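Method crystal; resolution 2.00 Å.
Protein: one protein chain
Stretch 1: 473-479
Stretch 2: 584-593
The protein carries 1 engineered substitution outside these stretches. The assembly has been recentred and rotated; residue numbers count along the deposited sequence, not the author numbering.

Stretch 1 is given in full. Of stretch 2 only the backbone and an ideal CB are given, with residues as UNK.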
# COMPACT_ATOMS: atom_id res chain seq x y z
N LYS B 473 18.78 -30.74 -11.38
CA LYS B 473 19.46 -29.58 -11.95
C LYS B 473 18.46 -28.42 -12.07
O LYS B 473 17.26 -28.64 -12.27
CB LYS B 473 20.02 -29.91 -13.33
CG LYS B 473 18.95 -30.21 -14.39
CD LYS B 473 19.55 -30.38 -15.78
CE LYS B 473 19.86 -31.84 -16.10
NZ LYS B 473 18.60 -32.62 -16.32
N ALA B 474 18.97 -27.20 -11.95
CA ALA B 474 18.14 -26.01 -12.02
C ALA B 474 17.22 -26.04 -13.23
O ALA B 474 16.04 -25.71 -13.13
CB ALA B 474 19.02 -24.75 -12.07
N GLU B 475 17.78 -26.45 -14.36
CA GLU B 475 17.04 -26.53 -15.62
C GLU B 475 15.77 -27.38 -15.51
O GLU B 475 14.82 -27.19 -16.28
CB GLU B 475 17.94 -27.10 -16.72
CG GLU B 475 19.12 -26.21 -17.15
CD GLU B 475 20.13 -25.96 -16.05
OE1 GLU B 475 20.51 -26.93 -15.35
OE2 GLU B 475 20.57 -24.80 -15.89
N ASP B 476 15.74 -28.31 -14.57
CA ASP B 476 14.57 -29.17 -14.41
C ASP B 476 13.33 -28.39 -13.97
O ASP B 476 12.20 -28.85 -14.16
CB ASP B 476 14.85 -30.29 -13.41
CG ASP B 476 15.90 -31.27 -13.91
OD1 ASP B 476 15.80 -31.70 -15.09
OD2 ASP B 476 16.81 -31.63 -13.13
N TRP B 477 13.53 -27.21 -13.38
CA TRP B 477 12.39 -26.42 -12.93
C TRP B 477 11.70 -25.68 -14.06
O TRP B 477 10.79 -24.90 -13.82
CB TRP B 477 12.83 -25.43 -11.85
CG TRP B 477 12.92 -26.06 -10.49
CD1 TRP B 477 14.05 -26.29 -9.76
CD2 TRP B 477 11.83 -26.53 -9.71
NE1 TRP B 477 13.73 -26.88 -8.56
CE2 TRP B 477 12.37 -27.04 -8.51
CE3 TRP B 477 10.44 -26.56 -9.90
CZ2 TRP B 477 11.56 -27.59 -7.50
CZ3 TRP B 477 9.64 -27.10 -8.90
CH2 TRP B 477 10.21 -27.61 -7.72
N LEU B 478 12.13 -25.94 -15.30
CA LEU B 478 11.51 -25.31 -16.47
C LEU B 478 10.57 -26.31 -17.13
O LEU B 478 9.95 -26.03 -18.15
CB LEU B 478 12.58 -24.84 -17.47
CG LEU B 478 13.57 -23.79 -16.96
CD1 LEU B 478 14.63 -23.50 -18.04
CD2 LEU B 478 12.81 -22.52 -16.54
N ASN B 479 10.46 -27.49 -16.52
CA ASN B 479 9.57 -28.52 -17.04
C ASN B 479 8.17 -28.33 -16.46
O ASN B 479 8.00 -28.30 -15.23
CB ASN B 479 10.11 -29.90 -16.67
CG ASN B 479 9.32 -31.01 -17.31
OD1 ASN B 479 8.15 -31.20 -17.00
ND2 ASN B 479 9.96 -31.74 -18.21
N UNK B 584 17.86 -24.95 -6.19
CA UNK B 584 18.00 -25.06 -7.65
C UNK B 584 16.93 -24.21 -8.34
O UNK B 584 17.16 -23.63 -9.40
CB UNK B 584 17.89 -26.52 -8.10
N UNK B 585 15.76 -24.13 -7.72
CA UNK B 585 14.66 -23.34 -8.28
C UNK B 585 15.05 -21.87 -8.21
O UNK B 585 14.79 -21.11 -9.15
CB UNK B 585 13.35 -23.60 -7.53
N UNK B 586 15.68 -21.48 -7.11
CA UNK B 586 16.13 -20.11 -6.91
C UNK B 586 17.19 -19.74 -7.96
O UNK B 586 17.20 -18.61 -8.45
CB UNK B 586 16.69 -19.93 -5.50
N UNK B 587 18.08 -20.68 -8.29
CA UNK B 587 19.12 -20.42 -9.30
C UNK B 587 18.44 -20.22 -10.66
O UNK B 587 18.82 -19.33 -11.43
CB UNK B 587 20.13 -21.57 -9.36
N UNK B 588 17.45 -21.05 -10.95
CA UNK B 588 16.73 -20.93 -12.21
C UNK B 588 16.00 -19.60 -12.28
O UNK B 588 15.97 -18.94 -13.34
CB UNK B 588 15.74 -22.09 -12.38
N UNK B 589 15.40 -19.19 -11.17
CA UNK B 589 14.68 -17.93 -11.09
C UNK B 589 15.66 -16.79 -11.40
O UNK B 589 15.35 -15.90 -12.20
CB UNK B 589 14.04 -17.75 -9.71
N UNK B 590 16.84 -16.82 -10.79
CA UNK B 590 17.88 -15.81 -11.00
C UNK B 590 18.24 -15.71 -12.49
O UNK B 590 18.27 -14.62 -13.09
CB UNK B 590 19.12 -16.14 -10.17
N UNK B 591 18.53 -16.85 -13.09
CA UNK B 591 18.87 -16.92 -14.49
C UNK B 591 17.75 -16.35 -15.37
O UNK B 591 18.03 -15.64 -16.34
CB UNK B 591 19.17 -18.37 -14.88
N UNK B 592 16.50 -16.65 -15.03
CA UNK B 592 15.36 -16.14 -15.80
C UNK B 592 15.29 -14.61 -15.72
O UNK B 592 14.86 -13.95 -16.66
CB UNK B 592 14.05 -16.76 -15.29
N UNK B 593 15.70 -14.05 -14.59
CA UNK B 593 15.69 -12.60 -14.46
C UNK B 593 16.69 -12.02 -15.48
O UNK B 593 16.36 -11.11 -16.25
CB UNK B 593 16.04 -12.17 -13.03

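Stretch 2 is helical throughout, with phi/psi near -65/-40, so proline and glycine are unlikely at most positions and side chains must be judged by the direction of CA-to-CB. The partner is a short 3-10 segment, and positions 584, 585 and 588 meet most of it.

At position 584 CA-to-CB points toward stretch 1, and the ideal CB lies 4.0 Å from Ala 474 CA and 4.2 Å from Trp 477 CD1. Such carbon-rich surroundings suit a medium aliphatic residue: leucine, isoleucine, valine or methionine. The residue is Leu 584, with chi1 m and chi2 t; its CD2 comes 4.4 Å from Ala 474 CB, while its CD1 approaches Lys 473 N at 3.8 Å.

Position 585 is tighter. CA-to-CB points sideways, yet the ideal CB is already 3.5 Å from Trp 477 NE1, and the indole lies directly beneath it. A small residue fits best, alanine above all, with serine or glycine conceivable. The residue is Ala 585. Its CB sits 3.6 Å from the centroid of the five-membered ring of Trp 477, 14° off the normal, a CH-pi contact over the face.

Position 586 points away and admits almost any helix-compatible residue, polar ones included; it is Asn 586. Position 587 points toward stretch 1, but its ideal CB meets little beyond Ala 474 CB, at 4.3 Å, so a polar, charged or small residue would do. Asp 587 grazes that methyl and turns its carboxylate to its own helix.

Position 588 points toward stretch 1, its ideal CB 3.7 Å from Ala 474 O and 5.1 Å from Leu 478 CD2. A carbonyl oxygen beside apolar carbons calls for a donor on a flexible stem: glutamine, lysine or arginine. In Gln 588, NE2 donates to Ala 474 O at 3.1 Å with a nearly straight 174° angle. That oxygen also accepts from Trp 477 N within the 3-10 segment. The stem contributes too, CG packing 3.6 Å from Leu 478 CD2.

Positions 589, 590, 591 and 593 have nothing of stretch 1 near their ideal CB, so the visible atoms scarcely restrict them. They are Leu 589, Arg 590, Ser 591 and Tyr 593; Arg 590 NH2 forms a salt bridge with Asp 587 OD1 at 2.8 Å, one helical turn back.

Position 592 points toward stretch 1 from beyond 5.5 Å, so a longer apolar chain, leucine or methionine, could reach Leu 478. Leu 592 does: its CD1 lies 4.1 Å from Leu 478 CD2, ending the contact.

Stretch 2 (584-593) LANDQLRSLY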
# COMPACT_ATOMS: atom_id res chain seq x y z
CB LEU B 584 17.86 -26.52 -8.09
CG LEU B 584 19.03 -27.44 -7.74
CD1 LEU B 584 18.69 -28.90 -8.06
CD2 LEU B 584 20.25 -26.98 -8.52
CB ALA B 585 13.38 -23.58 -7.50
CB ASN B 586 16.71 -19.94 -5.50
CG ASN B 586 16.84 -18.48 -5.10
OD1 ASN B 586 15.86 -17.74 -5.11
ND2 ASN B 586 18.04 -18.07 -4.72
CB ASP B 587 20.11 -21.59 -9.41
CG ASP B 587 20.91 -21.81 -8.15
OD1 ASP B 587 21.24 -20.83 -7.45
OD2 ASP B 587 21.23 -22.99 -7.86
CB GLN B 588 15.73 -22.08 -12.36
CG GLN B 588 15.07 -22.13 -13.72
CD GLN B 588 16.07 -22.19 -14.88
OE1 GLN B 588 16.23 -21.22 -15.63
NE2 GLN B 588 16.74 -23.32 -15.02
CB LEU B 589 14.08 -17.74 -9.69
CG LEU B 589 13.29 -16.45 -9.45
CD1 LEU B 589 12.13 -16.34 -10.44
CD2 LEU B 589 12.78 -16.42 -8.01
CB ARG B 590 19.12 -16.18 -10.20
CG ARG B 590 19.92 -15.01 -9.67
CD ARG B 590 21.34 -15.42 -9.30
NE ARG B 590 21.37 -16.71 -8.60
CZ ARG B 590 20.89 -16.92 -7.38
NH1 ARG B 590 20.33 -15.92 -6.70
NH2 ARG B 590 20.94 -18.13 -6.84
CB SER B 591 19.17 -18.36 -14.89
OG SER B 591 19.19 -18.48 -16.30
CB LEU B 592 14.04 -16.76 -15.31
CG LEU B 592 13.84 -18.26 -15.59
CD1 LEU B 592 12.59 -18.75 -14.89
CD2 LEU B 592 13.72 -18.50 -17.08
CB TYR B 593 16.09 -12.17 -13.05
CG TYR B 593 15.04 -12.46 -11.98
CD1 TYR B 593 13.69 -12.59 -12.28
CD2 TYR B 593 15.41 -12.53 -10.63
CE1 TYR B 593 12.72 -12.78 -11.27
CE2 TYR B 593 14.46 -12.71 -9.61
CZ TYR B 593 13.12 -12.84 -9.94
OH TYR B 593 12.20 -12.99 -8.91
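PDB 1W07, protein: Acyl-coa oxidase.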